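Local coordinates for putative cytidylyltransferase (Burkholderia pseudomallei, PDB 5X9Q), which probably catalyses the transfer of an adenylyl group from ATP to D-glycero-beta-D-manno-heptose 1-phosphate, giving ADP-heptose and diphosphate, at residues G43-L48 / A95-L100. Residues are numbered along the deposited sequence; the frame is centred on the assembly and turned at random.
Sequences GVFDIL and ALLAAL
Leu97 meets the ring of Phe45 with both of its methyls. Leu97 CD2 stands over one face of the Phe45 ring, a CH-pi contact 4.1 Å from the ring centroid and 15° off the normal, displaced a little toward the rim. The other branch, Leu97 CD1, comes in at the root of the ring, 3.6 Å from Phe45 CD2. The two side chains cross at about a right angle, with Leu97 CD2 over the ring and Leu97 CD1 toward CB and CG of Phe45. With CG anti to the carbonyl carbon (chi1 -62°) the ring is carried toward the helix, and chi2 of -77° turns its face to Leu97.

Three residues further on, the Leu48 side chain slides past Leu96 in the opposite direction and meets Leu100 tip to tip; Leu48 CD1 is 3.9 Å from Leu96 CD1 and 4.1 Å from Leu100 CD1. Leu48 CD2 lies 4.3 Å from Leu97 CD2. No hydrogen bond crosses between 43-48 and 95-100; the join is wholly apolar.

Arg93, one turn before Leu97 on the same helix, hydrogen-bonds Val44 O through NH1. His52 brings its ring against Phe45; it ends the HxGH signature of these HUP-type nucleotidyltransferases, probably part of the ATP site, into which the loop leads. Leu96 also packs on His49 of the second subunit. The loop links strand 38-43 to helix 50-62 and packs against the C-terminal part of helix 90-98 and the residues just after it. Leu97 and Phe45 both rest on Val68 of strand 65-71, whereas Leu56 of helix 50-62 lies against Leu97 and Leu100.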
ATOM      1  N   GLY A  43       4.387   1.614 -14.718  1.00 26.93           N
ATOM      2  CA  GLY A  43       2.939   1.641 -14.814  1.00 24.81           C
ATOM      3  C   GLY A  43       2.334   2.984 -14.465  1.00 24.65           C
ATOM      4  O   GLY A  43       3.011   3.931 -14.067  1.00 25.53           O
ATOM      5  N   VAL A  44       1.029   3.079 -14.628  1.00 29.67           N
ATOM      6  CA  VAL A  44       0.346   4.304 -14.279  1.00 28.61           C
ATOM      7  C   VAL A  44       0.084   4.288 -12.774  1.00 26.02           C
ATOM      8  O   VAL A  44       0.379   5.253 -12.062  1.00 25.57           O
ATOM      9  CB  VAL A  44      -0.960   4.467 -15.091  1.00 24.55           C
ATOM     10  CG1 VAL A  44      -1.666   5.712 -14.653  1.00 23.41           C
ATOM     11  CG2 VAL A  44      -0.611   4.531 -16.594  1.00 23.53           C
ATOM     12  N   PHE A  45      -0.436   3.155 -12.314  1.00 25.49           N
ATOM     13  CA  PHE A  45      -0.770   2.937 -10.923  1.00 29.86           C
ATOM     14  C   PHE A  45      -1.689   4.048 -10.407  1.00 30.32           C
ATOM     15  O   PHE A  45      -1.416   4.615  -9.342  1.00 28.33           O
ATOM     16  CB  PHE A  45       0.506   2.853 -10.078  1.00 25.05           C
ATOM     17  CG  PHE A  45       1.414   1.710 -10.458  1.00 27.69           C
ATOM     18  CD1 PHE A  45       1.118   0.418 -10.077  1.00 28.11           C
ATOM     19  CD2 PHE A  45       2.572   1.935 -11.170  1.00 23.06           C
ATOM     20  CE1 PHE A  45       1.952  -0.639 -10.417  1.00 28.56           C
ATOM     21  CE2 PHE A  45       3.417   0.883 -11.504  1.00 29.14           C
ATOM     22  CZ  PHE A  45       3.101  -0.401 -11.131  1.00 31.05           C
ATOM     23  N   ASP A  46      -2.767   4.337 -11.155  1.00 30.82           N
ATOM     24  CA  ASP A  46      -3.731   5.403 -10.805  1.00 31.14           C
ATOM     25  C   ASP A  46      -4.392   5.123  -9.465  1.00 29.92           C
ATOM     26  O   ASP A  46      -4.317   5.932  -8.549  1.00 34.38           O
ATOM     27  CB  ASP A  46      -4.822   5.565 -11.876  1.00 35.27           C
ATOM     28  CG  ASP A  46      -5.409   6.998 -11.921  1.00 44.36           C
ATOM     29  OD1 ASP A  46      -4.996   7.850 -11.097  1.00 42.69           O
ATOM     30  OD2 ASP A  46      -6.337   7.261 -12.730  1.00 46.74           O
ATOM     31  N   ILE A  47      -5.069   3.982  -9.378  1.00 36.31           N
ATOM     32  CA  ILE A  47      -5.634   3.477  -8.125  1.00 36.54           C
ATOM     33  C   ILE A  47      -5.021   2.128  -7.809  1.00 36.00           C
ATOM     34  O   ILE A  47      -5.161   1.196  -8.599  1.00 39.51           O
ATOM     35  CB  ILE A  47      -7.166   3.327  -8.178  1.00 34.02           C
ATOM     36  CG1 ILE A  47      -7.813   4.697  -8.312  1.00 42.55           C
ATOM     37  CG2 ILE A  47      -7.695   2.721  -6.894  1.00 35.73           C
ATOM     38  CD1 ILE A  47      -9.271   4.613  -8.633  1.00 56.57           C
ATOM     39  N   LEU A  48      -4.318   2.030  -6.679  1.00 38.04           N
ATOM     40  CA  LEU A  48      -3.703   0.767  -6.287  1.00 36.75           C
ATOM     41  C   LEU A  48      -4.769  -0.232  -5.927  1.00 38.72           C
ATOM     42  O   LEU A  48      -5.692   0.081  -5.174  1.00 38.08           O
ATOM     43  CB  LEU A  48      -2.753   0.935  -5.102  1.00 39.94           C
ATOM     44  CG  LEU A  48      -1.329   1.418  -5.322  1.00 39.35           C
ATOM     45  CD1 LEU A  48      -0.599   1.392  -4.005  1.00 37.27           C
ATOM     46  CD2 LEU A  48      -0.652   0.472  -6.265  1.00 34.83           C
ATOM     47  N   ALA A  95       3.854   8.792  -4.843  1.00 29.75           N
ATOM     48  CA  ALA A  95       3.905   8.742  -3.383  1.00 29.85           C
ATOM     49  C   ALA A  95       3.291   7.450  -2.813  1.00 28.23           C
ATOM     50  O   ALA A  95       3.857   6.844  -1.886  1.00 28.21           O
ATOM     51  CB  ALA A  95       3.225   9.974  -2.788  1.00 27.61           C
ATOM     52  N   LEU A  96       2.153   7.021  -3.364  1.00 29.51           N
ATOM     53  CA  LEU A  96       1.515   5.782  -2.924  1.00 27.22           C
ATOM     54  C   LEU A  96       2.461   4.618  -3.078  1.00 27.03           C
ATOM     55  O   LEU A  96       2.635   3.832  -2.151  1.00 31.12           O
ATOM     56  CB  LEU A  96       0.249   5.502  -3.719  1.00 31.67           C
ATOM     57  CG  LEU A  96      -1.067   5.811  -3.050  1.00 32.23           C
ATOM     58  CD1 LEU A  96      -1.383   4.706  -2.091  1.00 36.96           C
ATOM     59  CD2 LEU A  96      -0.924   7.126  -2.327  1.00 35.16           C
ATOM     60  N   LEU A  97       3.088   4.515  -4.249  1.00 29.80           N
ATOM     61  CA  LEU A  97       4.051   3.446  -4.501  1.00 23.17           C
ATOM     62  C   LEU A  97       5.186   3.478  -3.485  1.00 24.12           C
ATOM     63  O   LEU A  97       5.618   2.432  -2.975  1.00 23.79           O
ATOM     64  CB  LEU A  97       4.592   3.572  -5.926  1.00 27.89           C
ATOM     65  CG  LEU A  97       3.514   3.177  -6.936  1.00 28.89           C
ATOM     66  CD1 LEU A  97       3.775   3.715  -8.324  1.00 22.95           C
ATOM     67  CD2 LEU A  97       3.435   1.659  -6.974  1.00 25.53           C
ATOM     68  N   ALA A  98       5.670   4.673  -3.166  1.00 21.64           N
ATOM     69  CA  ALA A  98       6.799   4.781  -2.257  1.00 23.80           C
ATOM     70  C   ALA A  98       6.441   4.298  -0.853  1.00 26.81           C
ATOM     71  O   ALA A  98       7.309   3.841  -0.109  1.00 30.13           O
ATOM     72  CB  ALA A  98       7.315   6.215  -2.215  1.00 22.85           C
ATOM     73  N   ALA A  99       5.160   4.359  -0.507  1.00 26.08           N
ATOM     74  CA  ALA A  99       4.700   3.949   0.819  1.00 28.76           C
ATOM     75  C   ALA A  99       4.766   2.442   0.976  1.00 30.41           C
ATOM     76  O   ALA A  99       4.636   1.919   2.090  1.00 29.56           O
ATOM     77  CB  ALA A  99       3.287   4.442   1.078  1.00 26.05           C
ATOM     78  N   LEU A 100       4.978   1.750  -0.138  1.00 23.73           N
ATOM     79  CA  LEU A 100       4.990   0.295  -0.151  1.00 27.57           C
ATOM     80  C   LEU A 100       6.303  -0.281   0.371  1.00 28.10           C
ATOM     81  O   LEU A 100       7.397   0.180   0.018  1.00 26.26           O
ATOM     82  CB  LEU A 100       4.741  -0.203  -1.574  1.00 23.84           C
ATOM     83  CG  LEU A 100       3.351   0.161  -2.088  1.00 29.59           C
ATOM     84  CD1 LEU A 100       3.181  -0.229  -3.546  1.00 25.86           C
ATOM     85  CD2 LEU A 100       2.297  -0.514  -1.196  1.00 25.33           C
TER